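Local atomic coordinates of pyruvate-formate lyase-activating enzyme (Bacteroides vulgatus ATCC 8482, PDB entry 3CAN), a protein that is probably an activating enzyme of the radical SAM superfamily, with the parallel strands and covering helices of a TIM-barrel-like fold. Residues A[107-112]-A[168-173]; A[118-123]-A[174-179]. One frame throughout, in Å; residues are numbered along the deposited sequence.

Contact 1 (A[107-112]-A[168-173]); sequences ADEKNI and IQILTD
Ile-112 and Ile-170 mark the closest backbone approach between 107-112, the start of helix 109-121, and 168-173, the end of helix 161-173, with 7.2 Å from CA to CA. No hydrogen bond crosses, and the helices meet through branched aliphatic groups, which suit a place where apolar surfaces meet. The methyl CG2 of Ile-112 does most of the touching. In the one of the two deposited conformers of Ile-170 described here, it lies 3.9 Å from CG2 of Ile-170, and the two side chains cross at about a right angle. In Ile-112 this methyl stands opposite the backbone N across CA-CB, with CG1 beside that N (chi1 -59°), and it also comes within 4.2 Å of Leu-171 CG. The carboxylate of Glu-109, an exposed residue, forms a salt bridge with Lys-113 NZ. Asp-108 is the N-cap of the helix, a place that suits a short acidic side chain: its OD2 accepts from Asn-111 N at 3.0 Å, reached from above the carboxylate plane. Asn-111 suits its buried place because its amide bonds at both ends, OD1 to Met-65 N and ND2 to Asn-106 O. Beneath the helix pair lies the parallel sheet, where Ile-112 rests on Leu-101 of strand 95-101 and Leu-171 on Ile-129 and Leu-131 of strand 128-133.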
loop_
_atom_site.group_PDB
_atom_site.type_symbol
_atom_site.label_atom_id
_atom_site.label_comp_id
_atom_site.label_asym_id
_atom_site.label_seq_id
_atom_site.Cartn_x
_atom_site.Cartn_y
_atom_site.Cartn_z
ATOM N N ALA A 107 -12.635 -7.780 13.951
ATOM C CA ALA A 107 -12.288 -9.135 13.510
ATOM C C ALA A 107 -13.265 -10.181 14.037
ATOM O O ALA A 107 -13.052 -11.394 13.864
ATOM C CB ALA A 107 -10.827 -9.482 13.923
ATOM N N ASP A 108 -14.337 -9.726 14.679
ATOM C CA ASP A 108 -15.390 -10.624 15.139
ATOM C C ASP A 108 -16.149 -11.229 13.960
ATOM O O ASP A 108 -16.338 -10.580 12.930
ATOM C CB ASP A 108 -16.357 -9.913 16.103
ATOM C CG ASP A 108 -16.916 -8.616 15.537
ATOM O OD1 ASP A 108 -16.129 -7.657 15.330
ATOM O OD2 ASP A 108 -18.145 -8.553 15.309
ATOM N N GLU A 109 -16.588 -12.475 14.136
ATOM C CA GLU A 109 -17.317 -13.212 13.118
ATOM C C GLU A 109 -18.543 -12.420 12.641
ATOM O O GLU A 109 -18.836 -12.370 11.444
ATOM C CB GLU A 109 -17.756 -14.568 13.690
ATOM C CG GLU A 109 -18.648 -15.372 12.794
ATOM C CD GLU A 109 -19.053 -16.687 13.437
ATOM O OE1 GLU A 109 -18.146 -17.443 13.855
ATOM O OE2 GLU A 109 -20.270 -16.949 13.524
ATOM N N LYS A 110 -19.243 -11.783 13.571
ATOM C CA LYS A 110 -20.418 -10.999 13.193
ATOM C C LYS A 110 -20.064 -9.915 12.176
ATOM O O LYS A 110 -20.680 -9.834 11.115
ATOM C CB LYS A 110 -21.084 -10.360 14.406
ATOM C CG LYS A 110 -22.302 -9.512 14.039
ATOM C CD LYS A 110 -22.956 -8.947 15.271
ATOM C CE LYS A 110 -24.013 -7.917 14.926
ATOM N NZ LYS A 110 -24.523 -7.246 16.189
ATOM N N ASN A 111 -19.066 -9.094 12.483
ATOM C CA ASN A 111 -18.717 -8.012 11.561
ATOM C C ASN A 111 -18.278 -8.509 10.196
ATOM O O ASN A 111 -18.652 -7.940 9.165
ATOM C CB ASN A 111 -17.610 -7.127 12.111
ATOM C CG ASN A 111 -17.321 -5.972 11.194
ATOM O OD1 ASN A 111 -18.201 -5.145 10.946
ATOM N ND2 ASN A 111 -16.087 -5.920 10.651
ATOM N N ILE A 112 -17.474 -9.562 10.183
ATOM C CA ILE A 112 -16.959 -10.087 8.927
ATOM C C ILE A 112 -18.075 -10.726 8.115
ATOM O O ILE A 112 -18.130 -10.552 6.901
ATOM C CB ILE A 112 -15.777 -11.054 9.155
ATOM C CG1 ILE A 112 -14.634 -10.321 9.886
ATOM C CG2 ILE A 112 -15.287 -11.645 7.842
ATOM C CD1 ILE A 112 -14.081 -9.086 9.162
ATOM N N ILE A 168 -10.784 -15.024 6.229
ATOM C CA ILE A 168 -10.650 -15.374 4.828
ATOM C C ILE A 168 -11.675 -16.434 4.430
ATOM O O ILE A 168 -12.281 -16.339 3.359
ATOM C CB ILE A 168 -9.223 -15.875 4.511
ATOM C CG1 ILE A 168 -8.210 -14.732 4.677
ATOM C CG2 ILE A 168 -9.162 -16.468 3.107
ATOM C CD1 ILE A 168 -8.343 -13.588 3.663
ATOM N N GLN A 169 -11.863 -17.442 5.280
ATOM C CA GLN A 169 -12.817 -18.504 4.989
ATOM C C GLN A 169 -14.243 -17.975 4.872
ATOM O O GLN A 169 -14.978 -18.373 3.973
ATOM C CB GLN A 169 -12.774 -19.605 6.052
ATOM C CG GLN A 169 -13.579 -20.845 5.685
ATOM C CD GLN A 169 -13.053 -21.506 4.416
ATOM O OE1 GLN A 169 -11.889 -21.892 4.346
ATOM N NE2 GLN A 169 -13.904 -21.618 3.407
ATOM N N ILE A 170 -14.634 -17.104 5.796
ATOM C CA ILE A 170 -15.971 -16.502 5.776
ATOM C C ILE A 170 -16.214 -15.803 4.440
ATOM O O ILE A 170 -17.211 -16.038 3.759
ATOM C CB ILE A 170 -16.152 -15.487 6.933
ATOM C CG1 ILE A 170 -16.211 -16.216 8.282
ATOM C CG2 ILE A 170 -17.425 -14.658 6.737
ATOM C CD1 ILE A 170 -15.915 -15.324 9.478
ATOM N N LEU A 171 -15.291 -14.931 4.057
ATOM C CA LEU A 171 -15.452 -14.186 2.820
ATOM C C LEU A 171 -15.521 -15.130 1.604
ATOM O O LEU A 171 -16.363 -14.949 0.719
ATOM C CB LEU A 171 -14.323 -13.155 2.686
ATOM C CG LEU A 171 -14.371 -12.024 3.713
ATOM C CD1 LEU A 171 -13.022 -11.281 3.789
ATOM C CD2 LEU A 171 -15.540 -11.062 3.410
ATOM N N THR A 172 -14.656 -16.142 1.596
ATOM C CA THR A 172 -14.633 -17.154 0.551
ATOM C C THR A 172 -15.958 -17.917 0.501
ATOM O O THR A 172 -16.488 -18.169 -0.582
ATOM C CB THR A 172 -13.453 -18.137 0.756
ATOM O OG1 THR A 172 -12.215 -17.402 0.825
ATOM C CG2 THR A 172 -13.377 -19.138 -0.383
ATOM N N ASP A 173 -16.492 -18.268 1.673
ATOM C CA ASP A 173 -17.774 -18.974 1.764
ATOM C C ASP A 173 -18.939 -18.199 1.141
ATOM O O ASP A 173 -19.892 -18.809 0.659
ATOM C CB ASP A 173 -18.112 -19.309 3.228
ATOM C CG ASP A 173 -17.252 -20.438 3.804
ATOM O OD1 ASP A 173 -16.581 -21.170 3.045
ATOM O OD2 ASP A 173 -17.252 -20.588 5.047
#

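Contact 2 (A[118-123]-A[174-179]); sequences FLASLP and YGLKAT
Ala-120 and Leu-119, on the last turn of helix 109-121, meet Tyr-174 and Leu-176 in the Schellman motif that ends helix 161-173. The small CB of Ala-120 fits against the turn: it lies 3.6 Å from the carbonyl O of Tyr-174 and 4.3 Å from CB of the same residue, an approach that suits a residue with a single methyl. Leu-176 reaches back toward the helix with both branches. Its CD1 packs 4.0 Å from CB of Leu-119, while CD2 lies 4.0 Å from the backbone N of Ala-120, so the forked end rests partly on side chain and partly on main chain. The first torsion of Leu-176 (chi1 -61°) turns CG away from its own carbonyl carbon, and with it the forked end lies against Leu-119 and Ala-120. No hydrogen bond joins the two segments.

What aims Leu-176 is the turn before it. Gly-175 is the C-prime residue and takes a positive phi (83°), a conformation that glycine adopts readily, and its N is directed to Thr-172 O, one of the two backbone links that define the motif. Beyond the first shell, Leu-176 is buried against Leu-171, His-125, Pro-126 and Ile-129, and Leu-119 also packs on Ile-129, so strand 128-133 backs both leucines. Farther out, the hydroxyl of Tyr-174 makes a weak hydrogen bond with Glu-117. Further along, Thr-179 pairs with strand 128-133 and packs on His-135 of the second subunit. The end of helix 109-121 has polar fastenings of its own. His-125 NE2 bonds to Ala-120 O, and the hydroxyl OG of Ser-121 donates to the carbonyl O of Phe-118 at 2.6 Å, tilted 23° from the carbonyl plane.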
loop_
_atom_site.group_PDB
_atom_site.type_symbol
_atom_site.label_atom_id
_atom_site.label_comp_id
_atom_site.label_asym_id
_atom_site.label_seq_id
_atom_site.Cartn_x
_atom_site.Cartn_y
_atom_site.Cartn_z
ATOM N N PHE A 118 -23.051 -7.947 2.819
ATOM C CA PHE A 118 -23.213 -6.688 2.109
ATOM C C PHE A 118 -22.538 -6.769 0.733
ATOM O O PHE A 118 -23.168 -6.550 -0.301
ATOM C CB PHE A 118 -22.654 -5.559 2.960
ATOM C CG PHE A 118 -22.508 -4.269 2.231
ATOM C CD1 PHE A 118 -23.611 -3.541 1.839
ATOM C CD2 PHE A 118 -21.249 -3.774 1.942
ATOM C CE1 PHE A 118 -23.464 -2.346 1.167
ATOM C CE2 PHE A 118 -21.089 -2.591 1.274
ATOM C CZ PHE A 118 -22.201 -1.875 0.860
ATOM N N LEU A 119 -21.268 -7.141 0.730
ATOM C CA LEU A 119 -20.489 -7.164 -0.504
ATOM C C LEU A 119 -21.017 -8.187 -1.504
ATOM O O LEU A 119 -21.097 -7.912 -2.716
ATOM C CB LEU A 119 -19.004 -7.403 -0.186
ATOM C CG LEU A 119 -18.302 -6.292 0.614
ATOM C CD1 LEU A 119 -16.911 -6.738 1.035
ATOM C CD2 LEU A 119 -18.236 -4.981 -0.186
ATOM N N ALA A 120 -21.368 -9.375 -1.010
ATOM C CA ALA A 120 -21.856 -10.451 -1.874
ATOM C C ALA A 120 -23.157 -10.070 -2.587
ATOM O O ALA A 120 -23.435 -10.520 -3.697
ATOM C CB ALA A 120 -22.060 -11.717 -1.049
ATOM N N SER A 121 -23.947 -9.222 -1.944
ATOM C CA SER A 121 -25.241 -8.796 -2.475
ATOM C C SER A 121 -25.133 -7.770 -3.598
ATOM O O SER A 121 -26.101 -7.532 -4.312
ATOM C CB SER A 121 -26.111 -8.242 -1.333
ATOM O OG SER A 121 -25.683 -6.961 -0.915
ATOM N N LEU A 122 -23.960 -7.161 -3.762
ATOM C CA LEU A 122 -23.779 -6.127 -4.764
ATOM C C LEU A 122 -23.688 -6.718 -6.168
ATOM O O LEU A 122 -23.229 -7.855 -6.342
ATOM C CB LEU A 122 -22.534 -5.293 -4.448
ATOM C CG LEU A 122 -22.576 -4.585 -3.093
ATOM C CD1 LEU A 122 -21.218 -3.929 -2.764
ATOM C CD2 LEU A 122 -23.729 -3.562 -3.046
ATOM N N PRO A 123 -24.155 -5.955 -7.177
ATOM C CA PRO A 123 -24.224 -6.459 -8.544
ATOM C C PRO A 123 -22.858 -6.706 -9.180
ATOM O O PRO A 123 -22.768 -7.462 -10.155
ATOM C CB PRO A 123 -24.987 -5.354 -9.291
ATOM C CG PRO A 123 -24.754 -4.144 -8.516
ATOM C CD PRO A 123 -24.672 -4.581 -7.079
ATOM N N TYR A 174 -18.861 -16.864 1.154
ATOM C CA TYR A 174 -19.883 -16.004 0.549
ATOM C C TYR A 174 -19.593 -15.690 -0.920
ATOM O O TYR A 174 -20.277 -14.864 -1.537
ATOM C CB TYR A 174 -20.025 -14.702 1.351
ATOM C CG TYR A 174 -20.854 -14.840 2.602
ATOM C CD1 TYR A 174 -20.261 -15.095 3.829
ATOM C CD2 TYR A 174 -22.240 -14.680 2.563
ATOM C CE1 TYR A 174 -21.023 -15.219 4.991
ATOM C CE2 TYR A 174 -23.008 -14.806 3.713
ATOM C CZ TYR A 174 -22.394 -15.061 4.930
ATOM O OH TYR A 174 -23.153 -15.167 6.087
ATOM N N GLY A 175 -18.584 -16.349 -1.483
ATOM C CA GLY A 175 -18.271 -16.219 -2.901
ATOM C C GLY A 175 -17.428 -15.018 -3.271
ATOM O O GLY A 175 -17.375 -14.639 -4.441
ATOM N N LEU A 176 -16.723 -14.469 -2.288
ATOM C CA LEU A 176 -15.878 -13.305 -2.479
ATOM C C LEU A 176 -14.401 -13.704 -2.526
ATOM O O LEU A 176 -14.005 -14.755 -2.003
ATOM C CB LEU A 176 -16.124 -12.298 -1.356
ATOM C CG LEU A 176 -17.551 -11.757 -1.261
ATOM C CD1 LEU A 176 -17.811 -11.198 0.143
ATOM C CD2 LEU A 176 -17.815 -10.700 -2.334
ATOM N N LYS A 177 -13.607 -12.871 -3.182
ATOM C CA LYS A 177 -12.165 -13.074 -3.310
ATOM C C LYS A 177 -11.463 -12.254 -2.242
ATOM O O LYS A 177 -11.601 -11.029 -2.196
ATOM C CB LYS A 177 -11.681 -12.618 -4.685
ATOM C CG LYS A 177 -12.334 -13.315 -5.862
ATOM C CD LYS A 177 -11.849 -12.723 -7.175
ATOM C CE LYS A 177 -12.497 -13.415 -8.363
ATOM N NZ LYS A 177 -12.278 -12.673 -9.640
ATOM N N ALA A 178 -10.703 -12.931 -1.392
ATOM C CA ALA A 178 -10.051 -12.296 -0.255
ATOM C C ALA A 178 -8.631 -12.793 -0.065
ATOM O O ALA A 178 -8.300 -13.945 -0.417
ATOM C CB ALA A 178 -10.851 -12.542 1.001
ATOM N N THR A 179 -7.808 -11.925 0.505
ATOM C CA THR A 179 -6.412 -12.240 0.772
ATOM C C THR A 179 -5.945 -11.467 1.990
ATOM O O THR A 179 -6.565 -10.479 2.378
ATOM C CB THR A 179 -5.514 -11.895 -0.441
ATOM O OG1 THR A 179 -4.227 -12.504 -0.278
ATOM C CG2 THR A 179 -5.350 -10.365 -0.614
#

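How the contacts relate
Both contacts draw on helix 109-121: contact 1 uses its first turn and contact 2 its last. Their partners follow directly in the chain, since 168-173 ends helix 161-173 and the next segment, 174-179, leads into strand 178-180. The centres are 11 Å apart. At the junction, Leu-176 N lies 3.1 Å from Leu-171 O, a probable hydrogen bond that belongs to the helix-ending turn. Farther on, Ala-178 CB packs 3.8 Å from Leu-171 CD1 and 3.8 Å from Ile-168 CD1. The two contacts thus lie along one side of helix 109-121, against helix 161-173 and then the turn that ends it, near the edge strand 178-180.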